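Local coordinates for computational Design of Enzyme (Synthetic construct, PDB 3TP4), which is a computationally designed enzyme on a glycosyl hydrolase family 26 (TIM-barrel) framework, probably built to carry an activated serine in a catalytic triad, at residues V375-V386 with L458-A467; D129-G137 with A185-L196. All coordinates share one frame; numbering follows the deposited sequence.

Interaction 1 of 2, residues V375-V386 with L458-A467; sequences VHIASPADGARV and LDVTNEVAAA
The side-chain amide of N462 reaches across to the chain around I377 and P380, and the tight part of the contact is built on it. N462 ND2 gives P380 O a bond of 2.9 Å, nearly straight and with the acceptor lying in the amide plane, and adds a weak one to I377 O. At the other end, N462 OD1 accepts from a water that in turn takes the N-H of I377, so both amide ends are fixed. The flanks are greasy: I377 slides past the amide with CB 3.2 Å from N462 ND2, V460 CG1 lies against I377 CG1 and V375 CG2, and V464 CG1 meets the P380 ring crosswise. The arrangement is consistent with the split first strand of an immunoglobulin-like sandwich. Residues 375-379 pair antiparallel with 391-398 in one half; then the chain turns through the cis peptide before P380 and a type II turn, A381 to A384, and R385 and V386 join 458-467 in parallel on the other side. Both strands of that parallel pair are tied by backbone bonds, V386 N to A465 O at 2.9 Å among them. Where the chain passes over to the second strand, D382 has CG anti to the backbone N (chi1 -170°), which brings D382 OD2 to 2.6 Å from E463 N, met almost head-on. G383 N then binds E463 O at 2.7 Å. Towards solvent the fit is looser. E463 sends its carboxylate away from the contact, and R385, bent at chi3, merely lays one face of its guanidinium over A465 CB, the methyl offset toward the rim and 3.8 Å from R385 NH1. A466 and A467, at the end of the model, are poorly ordered.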
ATOM      1  N   VAL A 375     -19.941   5.973  -3.511  1.00 29.87           N
ATOM      2  CA  VAL A 375     -20.825   4.849  -3.254  1.00 27.23           C
ATOM      3  C   VAL A 375     -20.220   3.589  -3.867  1.00 28.37           C
ATOM      4  O   VAL A 375     -19.732   3.598  -5.002  1.00 25.39           O
ATOM      5  CB  VAL A 375     -22.295   5.096  -3.717  1.00 28.61           C
ATOM      6  CG1 VAL A 375     -22.382   5.376  -5.228  1.00 25.05           C
ATOM      7  CG2 VAL A 375     -23.195   3.913  -3.339  1.00 24.87           C
ATOM      8  N   HIS A 376     -20.206   2.511  -3.098  1.00 22.51           N
ATOM      9  CA  HIS A 376     -19.810   1.225  -3.655  1.00 22.82           C
ATOM     10  C   HIS A 376     -20.566   0.084  -2.981  1.00 24.38           C
ATOM     11  O   HIS A 376     -21.009   0.192  -1.833  1.00 21.18           O
ATOM     12  CB  HIS A 376     -18.283   1.012  -3.592  1.00 21.17           C
ATOM     13  CG  HIS A 376     -17.719   1.053  -2.210  1.00 23.47           C
ATOM     14  ND1 HIS A 376     -17.336  -0.081  -1.528  1.00 22.36           N
ATOM     15  CD2 HIS A 376     -17.442   2.099  -1.390  1.00 20.47           C
ATOM     16  CE1 HIS A 376     -16.862   0.261  -0.341  1.00 20.79           C
ATOM     17  NE2 HIS A 376     -16.912   1.578  -0.235  1.00 22.78           N
ATOM     18  N   ILE A 377     -20.728  -1.002  -3.722  1.00 25.86           N
ATOM     19  CA  ILE A 377     -21.419  -2.184  -3.224  1.00 27.98           C
ATOM     20  C   ILE A 377     -20.394  -3.163  -2.671  1.00 27.00           C
ATOM     21  O   ILE A 377     -19.678  -3.808  -3.431  1.00 25.77           O
ATOM     22  CB  ILE A 377     -22.232  -2.866  -4.357  1.00 23.27           C
ATOM     23  CG1 ILE A 377     -23.313  -1.909  -4.878  1.00 27.97           C
ATOM     24  CG2 ILE A 377     -22.845  -4.173  -3.848  1.00 24.36           C
ATOM     25  CD1 ILE A 377     -23.892  -2.273  -6.289  1.00 27.75           C
ATOM     26  N   ALA A 378     -20.315  -3.258  -1.347  1.00 26.98           N
ATOM     27  CA  ALA A 378     -19.334  -4.122  -0.691  1.00 23.69           C
ATOM     28  C   ALA A 378     -19.689  -5.589  -0.860  1.00 29.15           C
ATOM     29  O   ALA A 378     -18.806  -6.450  -0.855  1.00 30.17           O
ATOM     30  CB  ALA A 378     -19.234  -3.786   0.799  1.00 19.43           C
ATOM     31  N   SER A 379     -20.986  -5.873  -0.959  1.00 24.54           N
ATOM     32  CA  SER A 379     -21.434  -7.226  -1.268  1.00 26.31           C
ATOM     33  C   SER A 379     -22.798  -7.204  -1.928  1.00 24.34           C
ATOM     34  O   SER A 379     -23.711  -6.499  -1.481  1.00 29.52           O
ATOM     35  CB  SER A 379     -21.433  -8.113  -0.011  1.00 33.71           C
ATOM     36  OG  SER A 379     -22.387  -7.676   0.931  1.00 35.53           O
ATOM     37  N   PRO A 380     -22.946  -7.968  -3.021  1.00 29.55           N
ATOM     38  CA  PRO A 380     -21.888  -8.796  -3.606  1.00 26.91           C
ATOM     39  C   PRO A 380     -20.914  -7.953  -4.433  1.00 23.05           C
ATOM     40  O   PRO A 380     -21.348  -7.079  -5.177  1.00 32.69           O
ATOM     41  CB  PRO A 380     -22.670  -9.753  -4.517  1.00 27.84           C
ATOM     42  CG  PRO A 380     -23.878  -8.996  -4.899  1.00 34.67           C
ATOM     43  CD  PRO A 380     -24.232  -8.133  -3.720  1.00 26.87           C
ATOM     44  N   ALA A 381     -19.621  -8.223  -4.303  1.00 28.27           N
ATOM     45  CA  ALA A 381     -18.595  -7.450  -5.001  1.00 28.19           C
ATOM     46  C   ALA A 381     -18.720  -7.613  -6.518  1.00 33.46           C
ATOM     47  O   ALA A 381     -19.230  -8.622  -6.994  1.00 33.35           O
ATOM     48  CB  ALA A 381     -17.229  -7.880  -4.543  1.00 31.14           C
ATOM     49  N   ASP A 382     -18.235  -6.628  -7.269  1.00 29.68           N
ATOM     50  CA  ASP A 382     -18.297  -6.682  -8.724  1.00 28.79           C
ATOM     51  C   ASP A 382     -17.568  -7.931  -9.219  1.00 34.72           C
ATOM     52  O   ASP A 382     -16.442  -8.202  -8.819  1.00 27.45           O
ATOM     53  CB  ASP A 382     -17.695  -5.414  -9.347  1.00 29.45           C
ATOM     54  CG  ASP A 382     -17.956  -5.315 -10.861  1.00 36.29           C
ATOM     55  OD1 ASP A 382     -17.041  -4.928 -11.614  1.00 41.19           O
ATOM     56  OD2 ASP A 382     -19.083  -5.610 -11.295  1.00 36.25           O
ATOM     57  N   GLY A 383     -18.225  -8.699 -10.078  1.00 34.03           N
ATOM     58  CA  GLY A 383     -17.614  -9.879 -10.660  1.00 40.68           C
ATOM     59  C   GLY A 383     -17.665 -11.103  -9.764  1.00 43.32           C
ATOM     60  O   GLY A 383     -17.175 -12.166 -10.136  1.00 48.10           O
ATOM     61  N   ALA A 384     -18.252 -10.960  -8.579  1.00 42.97           N
ATOM     62  CA  ALA A 384     -18.347 -12.082  -7.644  1.00 43.76           C
ATOM     63  C   ALA A 384     -19.477 -13.043  -8.033  1.00 38.97           C
ATOM     64  O   ALA A 384     -20.261 -12.754  -8.932  1.00 36.72           O
ATOM     65  CB  ALA A 384     -18.557 -11.573  -6.229  1.00 44.91           C
ATOM     66  N   ARG A 385     -19.553 -14.182  -7.349  1.00 40.41           N
ATOM     67  CA  ARG A 385     -20.644 -15.131  -7.547  1.00 49.14           C
ATOM     68  C   ARG A 385     -21.358 -15.413  -6.224  1.00 56.41           C
ATOM     69  O   ARG A 385     -20.734 -15.839  -5.254  1.00 61.07           O
ATOM     70  CB  ARG A 385     -20.119 -16.434  -8.157  1.00 54.04           C
ATOM     71  CG  ARG A 385     -21.192 -17.489  -8.385  1.00 61.63           C
ATOM     72  CD  ARG A 385     -20.608 -18.761  -8.983  1.00 66.56           C
ATOM     73  NE  ARG A 385     -19.946 -18.509 -10.260  1.00 73.61           N
ATOM     74  CZ  ARG A 385     -20.546 -18.580 -11.446  1.00 72.91           C
ATOM     75  NH1 ARG A 385     -21.832 -18.899 -11.527  1.00 71.99           N
ATOM     76  NH2 ARG A 385     -19.857 -18.332 -12.553  1.00 68.82           N
ATOM     77  N   VAL A 386     -22.666 -15.174  -6.188  1.00 49.73           N
ATOM     78  CA  VAL A 386     -23.442 -15.357  -4.962  1.00 54.96           C
ATOM     79  C   VAL A 386     -23.844 -16.820  -4.770  1.00 63.23           C
ATOM     80  O   VAL A 386     -24.410 -17.443  -5.669  1.00 60.41           O
ATOM     81  CB  VAL A 386     -24.698 -14.454  -4.955  1.00 54.41           C
ATOM     82  CG1 VAL A 386     -25.259 -14.319  -6.360  1.00 54.21           C
ATOM     83  CG2 VAL A 386     -25.754 -15.001  -3.991  1.00 51.64           C
ATOM     84  N   LEU A 458     -26.139   9.509  -5.974  1.00 24.90           N
ATOM     85  CA  LEU A 458     -24.948   8.782  -6.374  1.00 31.81           C
ATOM     86  C   LEU A 458     -25.343   7.367  -6.742  1.00 30.27           C
ATOM     87  O   LEU A 458     -26.190   6.767  -6.079  1.00 29.47           O
ATOM     88  CB  LEU A 458     -23.951   8.732  -5.211  1.00 26.65           C
ATOM     89  CG  LEU A 458     -23.690  10.038  -4.450  1.00 31.28           C
ATOM     90  CD1 LEU A 458     -22.800   9.759  -3.224  1.00 31.33           C
ATOM     91  CD2 LEU A 458     -23.059  11.092  -5.376  1.00 32.74           C
ATOM     92  N   ASP A 459     -24.740   6.818  -7.792  1.00 27.65           N
ATOM     93  CA  ASP A 459     -24.998   5.420  -8.107  1.00 31.45           C
ATOM     94  C   ASP A 459     -23.768   4.645  -8.533  1.00 30.66           C
ATOM     95  O   ASP A 459     -22.720   5.217  -8.806  1.00 25.87           O
ATOM     96  CB  ASP A 459     -26.142   5.232  -9.110  1.00 31.22           C
ATOM     97  CG  ASP A 459     -25.932   5.986 -10.411  1.00 39.98           C
ATOM     98  OD1 ASP A 459     -24.774   6.211 -10.812  1.00 43.72           O
ATOM     99  OD2 ASP A 459     -26.951   6.346 -11.039  1.00 47.51           O
ATOM    100  N   VAL A 460     -23.925   3.330  -8.567  1.00 28.94           N
ATOM    101  CA  VAL A 460     -22.846   2.424  -8.897  1.00 29.16           C
ATOM    102  C   VAL A 460     -23.508   1.115  -9.292  1.00 31.56           C
ATOM    103  O   VAL A 460     -24.578   0.780  -8.771  1.00 28.48           O
ATOM    104  CB  VAL A 460     -21.912   2.226  -7.696  1.00 29.59           C
ATOM    105  CG1 VAL A 460     -22.679   1.626  -6.495  1.00 27.04           C
ATOM    106  CG2 VAL A 460     -20.703   1.374  -8.087  1.00 30.76           C
ATOM    107  N   THR A 461     -22.889   0.398 -10.228  1.00 34.33           N
ATOM    108  CA  THR A 461     -23.394  -0.889 -10.702  1.00 34.93           C
ATOM    109  C   THR A 461     -22.341  -1.985 -10.568  1.00 37.05           C
ATOM    110  O   THR A 461     -21.206  -1.829 -11.025  1.00 38.19           O
ATOM    111  CB  THR A 461     -23.845  -0.809 -12.174  1.00 31.70           C
ATOM    112  OG1 THR A 461     -24.904   0.139 -12.290  1.00 34.75           O
ATOM    113  CG2 THR A 461     -24.341  -2.164 -12.657  1.00 38.85           C
ATOM    114  N   ASN A 462     -22.711  -3.079  -9.908  1.00 33.27           N
ATOM    115  CA  ASN A 462     -21.886  -4.277  -9.879  1.00 28.44           C
ATOM    116  C   ASN A 462     -22.503  -5.352 -10.763  1.00 36.37           C
ATOM    117  O   ASN A 462     -23.724  -5.531 -10.784  1.00 40.46           O
ATOM    118  CB  ASN A 462     -21.736  -4.835  -8.454  1.00 26.29           C
ATOM    119  CG  ASN A 462     -20.777  -4.036  -7.606  1.00 30.96           C
ATOM    120  OD1 ASN A 462     -20.317  -2.959  -8.005  1.00 30.24           O
ATOM    121  ND2 ASN A 462     -20.479  -4.551  -6.412  1.00 24.18           N
ATOM    122  N   GLU A 463     -21.658  -6.083 -11.476  1.00 38.36           N
ATOM    123  CA  GLU A 463     -22.122  -7.192 -12.302  1.00 44.41           C
ATOM    124  C   GLU A 463     -21.732  -8.508 -11.642  1.00 40.13           C
ATOM    125  O   GLU A 463     -20.557  -8.770 -11.418  1.00 43.46           O
ATOM    126  CB  GLU A 463     -21.534  -7.085 -13.711  1.00 51.01           C
ATOM    127  CG  GLU A 463     -22.287  -7.889 -14.752  1.00 65.63           C
ATOM    128  CD  GLU A 463     -22.131  -7.321 -16.150  1.00 78.66           C
ATOM    129  OE1 GLU A 463     -21.213  -6.500 -16.369  1.00 82.00           O
ATOM    130  OE2 GLU A 463     -22.935  -7.695 -17.029  1.00 82.11           O
ATOM    131  N   VAL A 464     -22.717  -9.329 -11.300  1.00 33.52           N
ATOM    132  CA  VAL A 464     -22.430 -10.545 -10.543  1.00 38.67           C
ATOM    133  C   VAL A 464     -23.121 -11.778 -11.124  1.00 43.50           C
ATOM    134  O   VAL A 464     -24.022 -11.669 -11.943  1.00 41.09           O
ATOM    135  CB  VAL A 464     -22.845 -10.399  -9.059  1.00 43.92           C
ATOM    136  CG1 VAL A 464     -22.224  -9.144  -8.436  1.00 47.39           C
ATOM    137  CG2 VAL A 464     -24.340 -10.350  -8.943  1.00 33.98           C
ATOM    138  N   ALA A 465     -22.698 -12.957 -10.691  1.00 49.43           N
ATOM    139  CA  ALA A 465     -23.329 -14.183 -11.161  1.00 51.44           C
ATOM    140  C   ALA A 465     -24.036 -14.866 -10.008  1.00 52.96           C
ATOM    141  O   ALA A 465     -23.616 -14.742  -8.863  1.00 48.55           O
ATOM    142  CB  ALA A 465     -22.294 -15.108 -11.775  1.00 50.46           C
ATOM    143  N   ALA A 466     -25.125 -15.571 -10.301  1.00 59.60           N
ATOM    144  CA  ALA A 466     -25.771 -16.391  -9.281  1.00 71.92           C
ATOM    145  C   ALA A 466     -25.579 -17.865  -9.596  1.00 83.25           C
ATOM    146  O   ALA A 466     -25.684 -18.278 -10.750  1.00 87.45           O
ATOM    147  CB  ALA A 466     -27.249 -16.057  -9.161  1.00 71.76           C
ATOM    148  N   ALA A 467     -25.288 -18.651  -8.564  1.00 89.31           N
ATOM    149  CA  ALA A 467     -25.069 -20.081  -8.731  1.00 95.57           C
ATOM    150  C   ALA A 467     -26.351 -20.786  -9.166  1.00103.45           C
ATOM    151  O   ALA A 467     -26.841 -20.596 -10.282  1.00103.43           O
ATOM    152  CB  ALA A 467     -24.530 -20.688  -7.444  1.00 95.12           C
TER
HETATM  153  O   HOH W   1     -19.029  -1.414  -6.050  1.00 25.50           O

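Interaction 2 of 2, residues D129-G137 with A185-L196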
ATOM      1  N   ASP A 129      -9.287 -18.811  -3.281  1.00 81.18           N
ATOM      2  CA  ASP A 129     -10.571 -18.149  -3.067  1.00 78.63           C
ATOM      3  C   ASP A 129     -10.707 -17.600  -1.649  1.00 64.82           C
ATOM      4  O   ASP A 129     -11.812 -17.411  -1.135  1.00 57.39           O
ATOM      5  CB  ASP A 129     -11.734 -19.096  -3.401  1.00 88.39           C
ATOM      6  CG  ASP A 129     -11.462 -20.537  -2.988  1.00 93.63           C
ATOM      7  OD1 ASP A 129     -10.914 -20.758  -1.882  1.00 94.01           O
ATOM      8  OD2 ASP A 129     -11.800 -21.449  -3.776  1.00 94.45           O
ATOM      9  N   THR A 130      -9.576 -17.337  -1.013  1.00 63.19           N
ATOM     10  CA  THR A 130      -9.613 -16.794   0.335  1.00 65.73           C
ATOM     11  C   THR A 130      -9.849 -15.284   0.279  1.00 56.00           C
ATOM     12  O   THR A 130     -10.083 -14.649   1.302  1.00 54.06           O
ATOM     13  CB  THR A 130      -8.347 -17.162   1.141  1.00 71.56           C
ATOM     14  OG1 THR A 130      -8.328 -16.447   2.386  1.00 70.44           O
ATOM     15  CG2 THR A 130      -7.102 -16.838   0.342  1.00 76.24           C
ATOM     16  N   LEU A 131      -9.814 -14.719  -0.926  1.00 48.91           N
ATOM     17  CA  LEU A 131     -10.172 -13.316  -1.108  1.00 49.34           C
ATOM     18  C   LEU A 131     -11.654 -13.137  -0.763  1.00 43.29           C
ATOM     19  O   LEU A 131     -12.013 -12.318   0.083  1.00 43.44           O
ATOM     20  CB  LEU A 131      -9.887 -12.877  -2.543  1.00 51.47           C
ATOM     21  CG  LEU A 131     -10.000 -11.391  -2.873  1.00 48.30           C
ATOM     22  CD1 LEU A 131      -9.151 -10.563  -1.933  1.00 46.62           C
ATOM     23  CD2 LEU A 131      -9.591 -11.157  -4.323  1.00 45.11           C
ATOM     24  N   ARG A 132     -12.507 -13.938  -1.395  1.00 36.54           N
ATOM     25  CA  ARG A 132     -13.931 -13.982  -1.045  1.00 44.84           C
ATOM     26  C   ARG A 132     -14.184 -14.177   0.451  1.00 49.41           C
ATOM     27  O   ARG A 132     -15.103 -13.592   1.019  1.00 55.71           O
ATOM     28  CB  ARG A 132     -14.615 -15.106  -1.825  1.00 58.78           C
ATOM     29  CG  ARG A 132     -16.039 -15.423  -1.386  1.00 71.53           C
ATOM     30  CD  ARG A 132     -16.503 -16.740  -2.006  1.00 84.57           C
ATOM     31  NE  ARG A 132     -16.113 -16.842  -3.413  1.00 93.32           N
ATOM     32  CZ  ARG A 132     -16.211 -17.950  -4.144  1.00 98.16           C
ATOM     33  NH1 ARG A 132     -16.689 -19.066  -3.609  1.00 96.63           N
ATOM     34  NH2 ARG A 132     -15.830 -17.942  -5.414  1.00101.90           N
ATOM     35  N   ALA A 133     -13.365 -15.011   1.083  1.00 46.91           N
ATOM     36  CA  ALA A 133     -13.594 -15.424   2.462  1.00 41.77           C
ATOM     37  C   ALA A 133     -13.448 -14.310   3.495  1.00 40.70           C
ATOM     38  O   ALA A 133     -14.067 -14.362   4.559  1.00 44.45           O
ATOM     39  CB  ALA A 133     -12.675 -16.596   2.824  1.00 41.43           C
ATOM     40  N   VAL A 134     -12.620 -13.314   3.196  1.00 31.88           N
ATOM     41  CA  VAL A 134     -12.366 -12.236   4.150  1.00 30.76           C
ATOM     42  C   VAL A 134     -13.307 -11.039   3.962  1.00 30.06           C
ATOM     43  O   VAL A 134     -13.356 -10.151   4.812  1.00 29.65           O
ATOM     44  CB  VAL A 134     -10.885 -11.754   4.115  1.00 31.75           C
ATOM     45  CG1 VAL A 134      -9.937 -12.890   4.482  1.00 33.70           C
ATOM     46  CG2 VAL A 134     -10.533 -11.172   2.747  1.00 30.45           C
ATOM     47  N   LEU A 135     -14.048 -11.017   2.857  1.00 29.18           N
ATOM     48  CA  LEU A 135     -15.010  -9.935   2.610  1.00 27.57           C
ATOM     49  C   LEU A 135     -16.169 -10.020   3.602  1.00 31.95           C
ATOM     50  O   LEU A 135     -16.361 -11.051   4.249  1.00 34.21           O
ATOM     51  CB  LEU A 135     -15.531  -9.970   1.168  1.00 25.97           C
ATOM     52  CG  LEU A 135     -14.458  -9.651   0.124  1.00 34.29           C
ATOM     53  CD1 LEU A 135     -15.025  -9.750  -1.272  1.00 29.69           C
ATOM     54  CD2 LEU A 135     -13.868  -8.265   0.370  1.00 34.86           C
ATOM     55  N   PRO A 136     -16.943  -8.928   3.733  1.00 34.36           N
ATOM     56  CA  PRO A 136     -18.105  -8.915   4.632  1.00 36.28           C
ATOM     57  C   PRO A 136     -19.049 -10.081   4.335  1.00 39.70           C
ATOM     58  O   PRO A 136     -19.394 -10.308   3.176  1.00 48.44           O
ATOM     59  CB  PRO A 136     -18.777  -7.583   4.292  1.00 37.98           C
ATOM     60  CG  PRO A 136     -17.644  -6.714   3.866  1.00 36.01           C
ATOM     61  CD  PRO A 136     -16.730  -7.620   3.093  1.00 33.72           C
ATOM     62  N   GLY A 137     -19.448 -10.808   5.372  1.00 42.77           N
ATOM     63  CA  GLY A 137     -20.301 -11.970   5.210  1.00 48.60           C
ATOM     64  C   GLY A 137     -19.501 -13.256   5.152  1.00 51.80           C
ATOM     65  O   GLY A 137     -20.042 -14.347   5.313  1.00 52.84           O
ATOM     66  N   ALA A 185      -4.785 -13.641  -7.345  1.00 33.90           N
ATOM     67  CA  ALA A 185      -6.186 -13.622  -6.923  1.00 35.57           C
ATOM     68  C   ALA A 185      -6.849 -12.278  -7.234  1.00 28.28           C
ATOM     69  O   ALA A 185      -8.003 -12.226  -7.651  1.00 27.36           O
ATOM     70  CB  ALA A 185      -6.313 -13.962  -5.443  1.00 35.22           C
ATOM     71  N   ALA A 186      -6.105 -11.192  -7.050  1.00 26.23           N
ATOM     72  CA  ALA A 186      -6.648  -9.853  -7.291  1.00 25.32           C
ATOM     73  C   ALA A 186      -6.930  -9.618  -8.770  1.00 32.05           C
ATOM     74  O   ALA A 186      -7.957  -9.035  -9.150  1.00 29.25           O
ATOM     75  CB  ALA A 186      -5.694  -8.764  -6.726  1.00 25.01           C
ATOM     76  N   TYR A 187      -6.018 -10.072  -9.621  1.00 29.72           N
ATOM     77  CA  TYR A 187      -6.243  -9.970 -11.057  1.00 28.10           C
ATOM     78  C   TYR A 187      -7.388 -10.886 -11.510  1.00 24.36           C
ATOM     79  O   TYR A 187      -8.147 -10.550 -12.430  1.00 29.66           O
ATOM     80  CB  TYR A 187      -4.947 -10.275 -11.815  1.00 29.57           C
ATOM     81  CG  TYR A 187      -4.043  -9.072 -11.873  1.00 26.31           C
ATOM     82  CD1 TYR A 187      -3.136  -8.814 -10.856  1.00 29.78           C
ATOM     83  CD2 TYR A 187      -4.143  -8.163 -12.914  1.00 29.28           C
ATOM     84  CE1 TYR A 187      -2.321  -7.704 -10.898  1.00 34.19           C
ATOM     85  CE2 TYR A 187      -3.334  -7.048 -12.964  1.00 35.92           C
ATOM     86  CZ  TYR A 187      -2.426  -6.825 -11.954  1.00 35.39           C
ATOM     87  OH  TYR A 187      -1.618  -5.716 -11.998  1.00 42.34           O
ATOM     88  N   GLY A 188      -7.509 -12.036 -10.856  1.00 30.74           N
ATOM     89  CA  GLY A 188      -8.566 -12.979 -11.188  1.00 35.16           C
ATOM     90  C   GLY A 188      -9.943 -12.468 -10.803  1.00 37.55           C
ATOM     91  O   GLY A 188     -10.925 -12.735 -11.499  1.00 38.60           O
ATOM     92  N   SER A 189     -10.012 -11.719  -9.704  1.00 32.40           N
ATOM     93  CA  SER A 189     -11.277 -11.143  -9.242  1.00 31.27           C
ATOM     94  C   SER A 189     -11.073  -9.714  -8.736  1.00 25.51           C
ATOM     95  O   SER A 189     -11.032  -9.474  -7.526  1.00 24.75           O
ATOM     96  CB  SER A 189     -11.884 -12.002  -8.135  1.00 36.30           C
ATOM     97  OG  SER A 189     -13.218 -11.594  -7.879  1.00 37.37           O
ATOM     98  N   PRO A 190     -10.923  -8.766  -9.663  1.00 24.92           N
ATOM     99  CA  PRO A 190     -10.505  -7.413  -9.273  1.00 31.63           C
ATOM    100  C   PRO A 190     -11.570  -6.685  -8.461  1.00 33.45           C
ATOM    101  O   PRO A 190     -11.228  -5.862  -7.614  1.00 29.51           O
ATOM    102  CB  PRO A 190     -10.265  -6.714 -10.612  1.00 26.33           C
ATOM    103  CG  PRO A 190     -11.016  -7.520 -11.625  1.00 29.32           C
ATOM    104  CD  PRO A 190     -10.983  -8.935 -11.122  1.00 28.89           C
ATOM    105  N   GLY A 191     -12.834  -7.000  -8.702  1.00 24.50           N
ATOM    106  CA  GLY A 191     -13.923  -6.398  -7.944  1.00 28.25           C
ATOM    107  C   GLY A 191     -13.832  -6.758  -6.472  1.00 26.84           C
ATOM    108  O   GLY A 191     -14.112  -5.942  -5.600  1.00 27.27           O
ATOM    109  N   GLU A 192     -13.428  -7.991  -6.187  1.00 25.70           N
ATOM    110  CA  GLU A 192     -13.310  -8.440  -4.812  1.00 23.42           C
ATOM    111  C   GLU A 192     -12.071  -7.817  -4.166  1.00 29.34           C
ATOM    112  O   GLU A 192     -12.084  -7.459  -2.984  1.00 27.07           O
ATOM    113  CB  GLU A 192     -13.258  -9.971  -4.744  1.00 29.22           C
ATOM    114  CG  GLU A 192     -14.576 -10.672  -5.108  1.00 28.84           C
ATOM    115  CD  GLU A 192     -14.489 -12.186  -4.898  1.00 34.40           C
ATOM    116  OE1 GLU A 192     -13.893 -12.882  -5.750  1.00 32.17           O
ATOM    117  OE2 GLU A 192     -14.998 -12.676  -3.878  1.00 38.19           O
ATOM    118  N   TYR A 193     -10.995  -7.679  -4.936  1.00 27.65           N
ATOM    119  CA  TYR A 193      -9.841  -6.962  -4.412  1.00 26.28           C
ATOM    120  C   TYR A 193     -10.221  -5.517  -4.047  1.00 26.95           C
ATOM    121  O   TYR A 193      -9.831  -5.001  -2.995  1.00 23.69           O
ATOM    122  CB  TYR A 193      -8.666  -6.942  -5.388  1.00 19.75           C
ATOM    123  CG  TYR A 193      -7.498  -6.175  -4.799  1.00 25.79           C
ATOM    124  CD1 TYR A 193      -6.650  -6.772  -3.887  1.00 23.33           C
ATOM    125  CD2 TYR A 193      -7.286  -4.841  -5.113  1.00 33.39           C
ATOM    126  CE1 TYR A 193      -5.603  -6.084  -3.324  1.00 26.36           C
ATOM    127  CE2 TYR A 193      -6.241  -4.134  -4.548  1.00 33.25           C
ATOM    128  CZ  TYR A 193      -5.399  -4.766  -3.662  1.00 26.55           C
ATOM    129  OH  TYR A 193      -4.371  -4.083  -3.087  1.00 25.31           O
ATOM    130  N   GLN A 194     -10.968  -4.871  -4.933  1.00 25.60           N
ATOM    131  CA  GLN A 194     -11.361  -3.486  -4.719  1.00 26.44           C
ATOM    132  C   GLN A 194     -12.214  -3.347  -3.458  1.00 25.83           C
ATOM    133  O   GLN A 194     -12.038  -2.405  -2.691  1.00 25.92           O
ATOM    134  CB  GLN A 194     -12.098  -2.937  -5.947  1.00 25.66           C
ATOM    135  CG  GLN A 194     -11.193  -2.730  -7.156  1.00 24.15           C
ATOM    136  CD  GLN A 194     -11.970  -2.544  -8.446  1.00 29.15           C
ATOM    137  OE1 GLN A 194     -13.098  -3.024  -8.584  1.00 29.13           O
ATOM    138  NE2 GLN A 194     -11.364  -1.845  -9.404  1.00 25.39           N
ATOM    139  N   GLU A 195     -13.137  -4.279  -3.228  1.00 23.90           N
ATOM    140  CA  GLU A 195     -13.956  -4.174  -2.028  1.00 24.78           C
ATOM    141  C   GLU A 195     -13.134  -4.457  -0.778  1.00 27.34           C
ATOM    142  O   GLU A 195     -13.382  -3.860   0.268  1.00 23.92           O
ATOM    143  CB  GLU A 195     -15.201  -5.071  -2.089  1.00 25.32           C
ATOM    144  CG  GLU A 195     -16.168  -4.667  -3.192  1.00 25.82           C
ATOM    145  CD  GLU A 195     -16.548  -3.184  -3.137  1.00 27.70           C
ATOM    146  OE1 GLU A 195     -16.705  -2.628  -2.026  1.00 25.63           O
ATOM    147  OE2 GLU A 195     -16.691  -2.579  -4.212  1.00 26.89           O
ATOM    148  N   LEU A 196     -12.145  -5.350  -0.885  1.00 22.76           N
ATOM    149  CA  LEU A 196     -11.272  -5.640   0.254  1.00 25.54           C
ATOM    150  C   LEU A 196     -10.474  -4.390   0.621  1.00 26.32           C
ATOM    151  O   LEU A 196     -10.387  -4.018   1.791  1.00 25.56           O
ATOM    152  CB  LEU A 196     -10.297  -6.792  -0.064  1.00 25.00           C
ATOM    153  CG  LEU A 196      -9.083  -6.953   0.867  1.00 27.47           C
ATOM    154  CD1 LEU A 196      -9.509  -7.242   2.294  1.00 26.89           C
ATOM    155  CD2 LEU A 196      -8.101  -8.042   0.372  1.00 26.81           C
TER
HETATM  156  O   HOH W   2     -15.834 -15.422  -6.021  1.00 52.90           O
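With chi1 at -171°, L131 sends its CG and both methyls onto helix 190-196, where CD2 meets E192 CB; with chi1 at -69° and CG anti to its carbonyl carbon, E192 carries its carboxylate to R132 and S189. The result is a knob-into-hole fit, L131 seated among A185, A186, E192 and L196, where the short, weakly bonded helix 130-134 packs on the helical pair 184-188 and 190-207 of the TIM-barrel domain. The axes of 130-134 and 190-196 run at 37° and come within 9.7 Å. The branches of L131 divide the work. CD2 goes into the bend between the two helices, 3.8 Å from A185 O and as far from Y193 N, while CD1 turns to L196 CD2 at 3.6 Å. On the flank, E192 is held by its carboxylate. S189 uses OG to reach OE1 of E192 at 2.6 Å, on the lone pair away from the other oxygen, and a water bridges that OE1 to NH2 of R132. The second oxygen, OE2, lies over the aliphatic root of R132, 3.2 Å from its CB. R132 NE is 4.3 Å from E192 OE2, too far for a salt bridge, and the poorly ordered arginine is largely open to solvent, so the attraction is probably modest. With an alanine in place of E192, the hydroxyl of S189 would probably lose its acceptor and the water its link to R132, and L135 CD1 would lose the CG it rests on. L135 crosses E192 at about a right angle, and its other branch goes to the next turn of the helix, CD2 lying 3.6 Å from L196 N.

Interactions 1 and 2 sit side by side where the immunoglobulin-like domain docks on the barrel domain, their centres 12 Å apart. E195, on the helix of interaction 2, makes the closest join: its OE1 lies 2.7 Å from H376 ND1 in a probable hydrogen bond, while its OE2 is in a salt bridge with R198. E195 also packs against interaction 1, with CD 3.2 Å from I377 O and CG 3.6 Å from A381 CB. H376 binds E202 through NE2, further along the same helix. Neither contact includes S70, H37 or E320, whose arrangement is consistent with the designed catalytic triad.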